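Local coordinates for protein YbgK (Escherichia coli, PDB 5DUD) that forms subunit C of the ATP-dependent 5-oxoprolinase, which opens 5-oxoproline to L-glutamate while hydrolysing ATP to ADP and phosphate, at residues 39-44 with 50-55; 98-103 with 111-116. All blocks are in the same frame, centred on the assembly; numbering follows the deposited sequence.

Contact 1 of 2, residues 39-44 with 50-55; sequences IANLLV and APALEI
A single asparagine side chain, Asn41, carries this helix-to-loop contact, reaching from the C-terminal part of helix 34-44 to the residues that lead into strand 52-56. Its amide nitrogen ND2 approaches the carbonyl oxygen of Ala50 at 2.8 Å, but the bond is bent, with an N-H...O angle of 126°, and counts as weak. The same nitrogen also donates to the backbone oxygen of Ala48, so the amide is shared between two carbonyls of the short connection that follows the helix. With CG lying beside its own backbone N (chi1 -70°), the amide extends off the helix toward the chain that returns past it. The other end of the group meets methyls: OD1 lies 3.8 Å from CB of Ala50 and 3.9 Å from CB of Ala52, the first residue of the strand. Replacing Asn41 by an alanine removes the amide, which would probably leave the carbonyls of Ala48 and Ala50 without this donor and open a gap beside the two methyls. Ala40 and Asn41 also touch Ala114 on the neighbouring strand 110-115. The arrangement is that of a short helix-to-strand connection, in which a buried side-chain amide reaches main-chain carbonyls of the linker and the helix packs on a β-sheet of the carboxyltransferase domain.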
ATOM      1  N   ILE A  39     -16.524   0.453 -12.987  1.00 25.80           N
ATOM      2  CA  ILE A  39     -17.433   0.558 -14.140  1.00 26.40           C
ATOM      3  C   ILE A  39     -17.593  -0.811 -14.823  1.00 30.95           C
ATOM      4  O   ILE A  39     -18.713  -1.182 -15.170  1.00 31.29           O
ATOM      5  CB  ILE A  39     -16.934   1.637 -15.145  1.00 29.39           C
ATOM      6  CG1 ILE A  39     -17.058   3.055 -14.541  1.00 29.59           C
ATOM      7  CG2 ILE A  39     -17.692   1.567 -16.478  1.00 31.13           C
ATOM      8  CD1 ILE A  39     -16.160   4.115 -15.197  1.00 35.40           C
ATOM      9  N   ALA A  40     -16.478  -1.551 -15.004  1.00 27.33           N
ATOM     10  CA  ALA A  40     -16.485  -2.880 -15.623  1.00 27.71           C
ATOM     11  C   ALA A  40     -17.371  -3.845 -14.840  1.00 32.34           C
ATOM     12  O   ALA A  40     -18.223  -4.502 -15.435  1.00 32.64           O
ATOM     13  CB  ALA A  40     -15.069  -3.435 -15.715  1.00 27.93           C
ATOM     14  N   ASN A  41     -17.182  -3.919 -13.508  1.00 28.91           N
ATOM     15  CA  ASN A  41     -17.993  -4.801 -12.661  1.00 29.55           C
ATOM     16  C   ASN A  41     -19.453  -4.332 -12.639  1.00 34.89           C
ATOM     17  O   ASN A  41     -20.360  -5.164 -12.608  1.00 35.65           O
ATOM     18  CB  ASN A  41     -17.428  -4.897 -11.231  1.00 29.02           C
ATOM     19  CG  ASN A  41     -16.126  -5.662 -11.133  1.00 44.52           C
ATOM     20  OD1 ASN A  41     -15.983  -6.758 -11.682  1.00 37.37           O
ATOM     21  ND2 ASN A  41     -15.170  -5.148 -10.367  1.00 34.33           N
ATOM     22  N   LEU A  42     -19.678  -3.010 -12.688  1.00 31.49           N
ATOM     23  CA  LEU A  42     -21.033  -2.464 -12.735  1.00 32.35           C
ATOM     24  C   LEU A  42     -21.738  -2.903 -14.025  1.00 37.51           C
ATOM     25  O   LEU A  42     -22.859  -3.411 -13.961  1.00 38.02           O
ATOM     26  CB  LEU A  42     -21.030  -0.928 -12.607  1.00 32.04           C
ATOM     27  CG  LEU A  42     -20.886  -0.388 -11.173  1.00 36.52           C
ATOM     28  CD1 LEU A  42     -20.367   1.036 -11.172  1.00 36.05           C
ATOM     29  CD2 LEU A  42     -22.206  -0.459 -10.414  1.00 40.10           C
ATOM     30  N   LEU A  43     -21.062  -2.767 -15.177  1.00 34.23           N
ATOM     31  CA  LEU A  43     -21.623  -3.173 -16.469  1.00 35.18           C
ATOM     32  C   LEU A  43     -22.041  -4.642 -16.462  1.00 40.48           C
ATOM     33  O   LEU A  43     -23.122  -4.946 -16.958  1.00 41.11           O
ATOM     34  CB  LEU A  43     -20.627  -2.932 -17.619  1.00 34.78           C
ATOM     35  CG  LEU A  43     -20.447  -1.486 -18.059  1.00 39.07           C
ATOM     36  CD1 LEU A  43     -19.103  -1.295 -18.743  1.00 38.75           C
ATOM     37  CD2 LEU A  43     -21.589  -1.046 -18.969  1.00 42.40           C
ATOM     38  N   VAL A  44     -21.226  -5.543 -15.867  1.00 37.21           N
ATOM     39  CA  VAL A  44     -21.558  -6.969 -15.840  1.00 37.99           C
ATOM     40  C   VAL A  44     -22.577  -7.343 -14.728  1.00 42.77           C
ATOM     41  O   VAL A  44     -23.049  -8.478 -14.729  1.00 43.23           O
ATOM     42  CB  VAL A  44     -20.317  -7.900 -15.796  1.00 41.45           C
ATOM     43  CG1 VAL A  44     -19.542  -7.825 -17.108  1.00 40.96           C
ATOM     44  CG2 VAL A  44     -19.405  -7.627 -14.610  1.00 40.33           C
ATOM     45  N   ALA A  50     -15.993  -6.108  -7.049  1.00 32.86           N
ATOM     46  CA  ALA A  50     -15.816  -7.536  -7.331  1.00 32.82           C
ATOM     47  C   ALA A  50     -14.452  -7.800  -8.004  1.00 35.55           C
ATOM     48  O   ALA A  50     -13.876  -6.881  -8.593  1.00 34.52           O
ATOM     49  CB  ALA A  50     -16.948  -8.046  -8.208  1.00 34.34           C
ATOM     50  N   PRO A  51     -13.905  -9.032  -7.924  1.00 31.87           N
ATOM     51  CA  PRO A  51     -12.584  -9.280  -8.534  1.00 30.96           C
ATOM     52  C   PRO A  51     -12.594  -9.243 -10.066  1.00 34.27           C
ATOM     53  O   PRO A  51     -13.392  -9.937 -10.695  1.00 34.15           O
ATOM     54  CB  PRO A  51     -12.186 -10.674  -8.019  1.00 33.35           C
ATOM     55  CG  PRO A  51     -13.231 -11.086  -7.061  1.00 38.65           C
ATOM     56  CD  PRO A  51     -14.430 -10.238  -7.254  1.00 34.33           C
ATOM     57  N   ALA A  52     -11.695  -8.429 -10.656  1.00 30.16           N
ATOM     58  CA  ALA A  52     -11.529  -8.286 -12.107  1.00 29.86           C
ATOM     59  C   ALA A  52     -10.037  -8.264 -12.463  1.00 33.26           C
ATOM     60  O   ALA A  52      -9.223  -7.837 -11.648  1.00 32.74           O
ATOM     61  CB  ALA A  52     -12.209  -7.013 -12.591  1.00 30.26           C
ATOM     62  N   LEU A  53      -9.677  -8.712 -13.674  1.00 29.74           N
ATOM     63  CA  LEU A  53      -8.273  -8.766 -14.084  1.00 29.26           C
ATOM     64  C   LEU A  53      -7.696  -7.404 -14.415  1.00 32.62           C
ATOM     65  O   LEU A  53      -8.236  -6.728 -15.278  1.00 32.11           O
ATOM     66  CB  LEU A  53      -8.094  -9.647 -15.333  1.00 29.87           C
ATOM     67  CG  LEU A  53      -8.525 -11.088 -15.232  1.00 35.26           C
ATOM     68  CD1 LEU A  53      -8.363 -11.786 -16.566  1.00 35.97           C
ATOM     69  CD2 LEU A  53      -7.754 -11.799 -14.159  1.00 37.79           C
ATOM     70  N   GLU A  54      -6.559  -7.036 -13.806  1.00 29.15           N
ATOM     71  CA  GLU A  54      -5.824  -5.824 -14.178  1.00 28.70           C
ATOM     72  C   GLU A  54      -4.813  -6.252 -15.231  1.00 33.25           C
ATOM     73  O   GLU A  54      -4.210  -7.310 -15.067  1.00 33.19           O
ATOM     74  CB  GLU A  54      -5.133  -5.176 -12.967  1.00 29.64           C
ATOM     75  CG  GLU A  54      -4.264  -3.982 -13.335  1.00 39.29           C
ATOM     76  CD  GLU A  54      -3.744  -3.191 -12.153  1.00 56.11           C
ATOM     77  OE1 GLU A  54      -2.566  -3.389 -11.776  1.00 46.19           O
ATOM     78  OE2 GLU A  54      -4.511  -2.367 -11.606  1.00 49.64           O
ATOM     79  N   ILE A  55      -4.658  -5.482 -16.324  1.00 30.11           N
ATOM     80  CA  ILE A  55      -3.730  -5.810 -17.419  1.00 30.47           C
ATOM     81  C   ILE A  55      -2.860  -4.600 -17.674  1.00 34.38           C
ATOM     82  O   ILE A  55      -3.412  -3.517 -17.811  1.00 33.75           O
ATOM     83  CB  ILE A  55      -4.499  -6.214 -18.716  1.00 34.12           C
ATOM     84  CG1 ILE A  55      -5.638  -7.236 -18.454  1.00 34.69           C
ATOM     85  CG2 ILE A  55      -3.543  -6.751 -19.780  1.00 35.65           C
ATOM     86  CD1 ILE A  55      -6.820  -7.033 -19.346  1.00 41.55           C
TER

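Contact 2 of 2, residues 98-103 with 111-116; sequences QRLTLK and SYLAVA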
ATOM      1  N   GLN A  98     -14.812 -18.756 -27.499  1.00 44.66           N
ATOM      2  CA  GLN A  98     -14.402 -17.525 -28.185  1.00 43.48           C
ATOM      3  C   GLN A  98     -13.190 -16.913 -27.499  1.00 45.42           C
ATOM      4  O   GLN A  98     -13.163 -16.845 -26.274  1.00 44.26           O
ATOM      5  CB  GLN A  98     -15.555 -16.508 -28.194  1.00 44.59           C
ATOM      6  CG  GLN A  98     -16.883 -17.060 -28.694  1.00 61.34           C
ATOM      7  CD  GLN A  98     -17.807 -15.951 -29.131  1.00 80.43           C
ATOM      8  OE1 GLN A  98     -18.707 -15.532 -28.395  1.00 75.37           O
ATOM      9  NE2 GLN A  98     -17.580 -15.424 -30.326  1.00 73.23           N
ATOM     10  N   ARG A  99     -12.193 -16.470 -28.281  1.00 41.41           N
ATOM     11  CA  ARG A  99     -10.993 -15.817 -27.754  1.00 40.01           C
ATOM     12  C   ARG A  99     -11.125 -14.314 -27.874  1.00 42.81           C
ATOM     13  O   ARG A  99     -11.663 -13.840 -28.873  1.00 42.91           O
ATOM     14  CB  ARG A  99      -9.744 -16.272 -28.514  1.00 40.55           C
ATOM     15  CG  ARG A  99      -9.403 -17.737 -28.316  1.00 50.16           C
ATOM     16  CD  ARG A  99      -8.040 -18.049 -28.900  1.00 58.72           C
ATOM     17  NE  ARG A  99      -7.549 -19.369 -28.498  1.00 65.03           N
ATOM     18  CZ  ARG A  99      -6.306 -19.811 -28.687  1.00 77.54           C
ATOM     19  NH1 ARG A  99      -5.397 -19.037 -29.277  1.00 63.53           N
ATOM     20  NH2 ARG A  99      -5.958 -21.026 -28.282  1.00 64.32           N
ATOM     21  N   LEU A 100     -10.628 -13.573 -26.862  1.00 37.99           N
ATOM     22  CA  LEU A 100     -10.614 -12.104 -26.810  1.00 36.95           C
ATOM     23  C   LEU A 100      -9.158 -11.658 -26.902  1.00 40.44           C
ATOM     24  O   LEU A 100      -8.405 -11.853 -25.953  1.00 39.60           O
ATOM     25  CB  LEU A 100     -11.267 -11.625 -25.500  1.00 36.15           C
ATOM     26  CG  LEU A 100     -11.327 -10.117 -25.257  1.00 39.96           C
ATOM     27  CD1 LEU A 100     -12.407  -9.467 -26.101  1.00 40.59           C
ATOM     28  CD2 LEU A 100     -11.556  -9.835 -23.788  1.00 41.31           C
ATOM     29  N   THR A 101      -8.761 -11.023 -28.009  1.00 37.19           N
ATOM     30  CA  THR A 101      -7.360 -10.675 -28.230  1.00 36.77           C
ATOM     31  C   THR A 101      -7.041  -9.187 -28.071  1.00 39.72           C
ATOM     32  O   THR A 101      -7.270  -8.401 -28.989  1.00 39.71           O
ATOM     33  CB  THR A 101      -6.945 -11.147 -29.628  1.00 45.93           C
ATOM     34  OG1 THR A 101      -7.691 -10.432 -30.617  1.00 47.31           O
ATOM     35  CG2 THR A 101      -7.161 -12.642 -29.818  1.00 44.69           C
ATOM     36  N   LEU A 102      -6.423  -8.818 -26.943  1.00 35.31           N
ATOM     37  CA  LEU A 102      -5.979  -7.437 -26.723  1.00 34.50           C
ATOM     38  C   LEU A 102      -4.547  -7.264 -27.254  1.00 38.87           C
ATOM     39  O   LEU A 102      -3.749  -8.189 -27.144  1.00 38.46           O
ATOM     40  CB  LEU A 102      -6.041  -7.060 -25.239  1.00 33.49           C
ATOM     41  CG  LEU A 102      -7.419  -6.692 -24.695  1.00 37.79           C
ATOM     42  CD1 LEU A 102      -8.421  -7.799 -24.902  1.00 38.42           C
ATOM     43  CD2 LEU A 102      -7.336  -6.351 -23.220  1.00 39.40           C
ATOM     44  N   LYS A 103      -4.225  -6.095 -27.828  1.00 36.06           N
ATOM     45  CA  LYS A 103      -2.888  -5.800 -28.368  1.00 36.49           C
ATOM     46  C   LYS A 103      -2.217  -4.701 -27.513  1.00 40.03           C
ATOM     47  O   LYS A 103      -2.800  -4.296 -26.516  1.00 38.56           O
ATOM     48  CB  LYS A 103      -3.010  -5.391 -29.851  1.00 40.08           C
ATOM     49  N   SER A 111      -5.426  -1.785 -18.495  1.00 27.11           N
ATOM     50  CA  SER A 111      -6.748  -2.180 -18.993  1.00 27.10           C
ATOM     51  C   SER A 111      -7.360  -3.208 -18.046  1.00 30.76           C
ATOM     52  O   SER A 111      -6.625  -3.991 -17.449  1.00 30.27           O
ATOM     53  CB  SER A 111      -6.624  -2.758 -20.404  1.00 31.41           C
ATOM     54  OG  SER A 111      -7.878  -2.890 -21.057  1.00 41.85           O
ATOM     55  N   TYR A 112      -8.694  -3.209 -17.901  1.00 27.44           N
ATOM     56  CA  TYR A 112      -9.376  -4.132 -16.985  1.00 27.36           C
ATOM     57  C   TYR A 112     -10.388  -5.008 -17.724  1.00 32.13           C
ATOM     58  O   TYR A 112     -10.999  -4.558 -18.688  1.00 31.72           O
ATOM     59  CB  TYR A 112     -10.056  -3.354 -15.846  1.00 28.13           C
ATOM     60  CG  TYR A 112      -9.060  -2.553 -15.040  1.00 29.14           C
ATOM     61  CD1 TYR A 112      -8.565  -1.345 -15.516  1.00 30.88           C
ATOM     62  CD2 TYR A 112      -8.520  -3.058 -13.863  1.00 29.62           C
ATOM     63  CE1 TYR A 112      -7.562  -0.658 -14.841  1.00 31.19           C
ATOM     64  CE2 TYR A 112      -7.540  -2.363 -13.161  1.00 30.05           C
ATOM     65  CZ  TYR A 112      -7.062  -1.161 -13.655  1.00 37.17           C
ATOM     66  OH  TYR A 112      -6.101  -0.448 -12.977  1.00 38.35           O
ATOM     67  N   LEU A 113     -10.546  -6.267 -17.271  1.00 29.48           N
ATOM     68  CA  LEU A 113     -11.463  -7.241 -17.860  1.00 30.22           C
ATOM     69  C   LEU A 113     -12.307  -7.903 -16.758  1.00 34.93           C
ATOM     70  O   LEU A 113     -11.768  -8.639 -15.931  1.00 34.19           O
ATOM     71  CB  LEU A 113     -10.664  -8.296 -18.650  1.00 30.69           C
ATOM     72  CG  LEU A 113     -11.449  -9.483 -19.217  1.00 36.30           C
ATOM     73  CD1 LEU A 113     -12.600  -9.017 -20.088  1.00 36.76           C
ATOM     74  CD2 LEU A 113     -10.553 -10.400 -20.007  1.00 39.28           C
ATOM     75  N   ALA A 114     -13.627  -7.650 -16.770  1.00 32.65           N
ATOM     76  CA  ALA A 114     -14.575  -8.203 -15.801  1.00 33.32           C
ATOM     77  C   ALA A 114     -15.605  -9.093 -16.492  1.00 39.16           C
ATOM     78  O   ALA A 114     -16.038  -8.789 -17.604  1.00 39.19           O
ATOM     79  CB  ALA A 114     -15.278  -7.077 -15.071  1.00 33.85           C
ATOM     80  N   VAL A 115     -16.006 -10.175 -15.822  1.00 37.09           N
ATOM     81  CA  VAL A 115     -16.988 -11.128 -16.346  1.00 38.35           C
ATOM     82  C   VAL A 115     -18.135 -11.256 -15.339  1.00 43.40           C
ATOM     83  O   VAL A 115     -17.943 -10.977 -14.157  1.00 42.50           O
ATOM     84  CB  VAL A 115     -16.340 -12.499 -16.682  1.00 42.77           C
ATOM     85  CG1 VAL A 115     -15.116 -12.319 -17.575  1.00 41.97           C
ATOM     86  CG2 VAL A 115     -15.981 -13.288 -15.426  1.00 42.71           C
ATOM     87  N   ALA A 116     -19.320 -11.683 -15.809  1.00 41.61           N
ATOM     88  CA  ALA A 116     -20.520 -11.837 -14.969  1.00 42.53           C
ATOM     89  C   ALA A 116     -20.350 -12.953 -13.933  1.00 47.38           C
ATOM     90  O   ALA A 116     -19.994 -14.075 -14.291  1.00 47.51           O
ATOM     91  CB  ALA A 116     -21.729 -12.127 -15.839  1.00 44.56           C
TER
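Leu100 and Leu113 meet tip to tip between two facing antiparallel β-sheets, a β-sandwich packing with no hydrogen bond between the two segments. Strand 99-102 belongs to one layer and strand 110-115 to the other; the CA atoms of Leu100 and Leu113 are 10.2 Å apart, so these two strands meet through side chains and not through backbone bonds. CD2 of Leu100 lies 3.9 Å from CD1 and 4.0 Å from CD2 of Leu113, touching both branches of the opposing leucine. Each leucine holds CG anti to its backbone N (chi1 179° in Leu100, 174° in Leu113), which carries both branched ends into the apolar layer between the sheets. Phe70 of strand 68-74 touches both leucines, and Phe64 and Leu60 of strand 60-64 add to it. The other face of strand 99-102 is more open: Arg99 and Thr101, both partly exposed, point away from this core, Arg99 forming a salt bridge with Glu63 and Thr101 OG1 a hydrogen bond with the backbone oxygen of Arg80. A looser touch lies farther along the strands at Leu102 and Ser111. There the serine hydroxyl has polar partners in the carbonyl oxygens of Thr73 and Ala75, while its OG lies 4.1 Å from CD2 of Leu102.

Overall arrangement
Strands 52-56 and 110-115 are antiparallel neighbours in one sheet, and through them the two contacts, whose centres lie about 10 Å apart, adjoin: Ile55 N probably bonds Ser111 O at 2.7 Å. Contact 1 lies on the helix side of that sheet, contact 2 on the side that faces the second sheet. The chemistry follows this placement. Contact 1 is partly buried and polar, whereas all four touching residues of contact 2 are buried and its centre is apolar. Strand 110-115 serves both sides, turning Tyr112 and Ala114 to the helix and Leu113 into the sandwich. Tyr112 probably bonds Glu54 through OH and OE2.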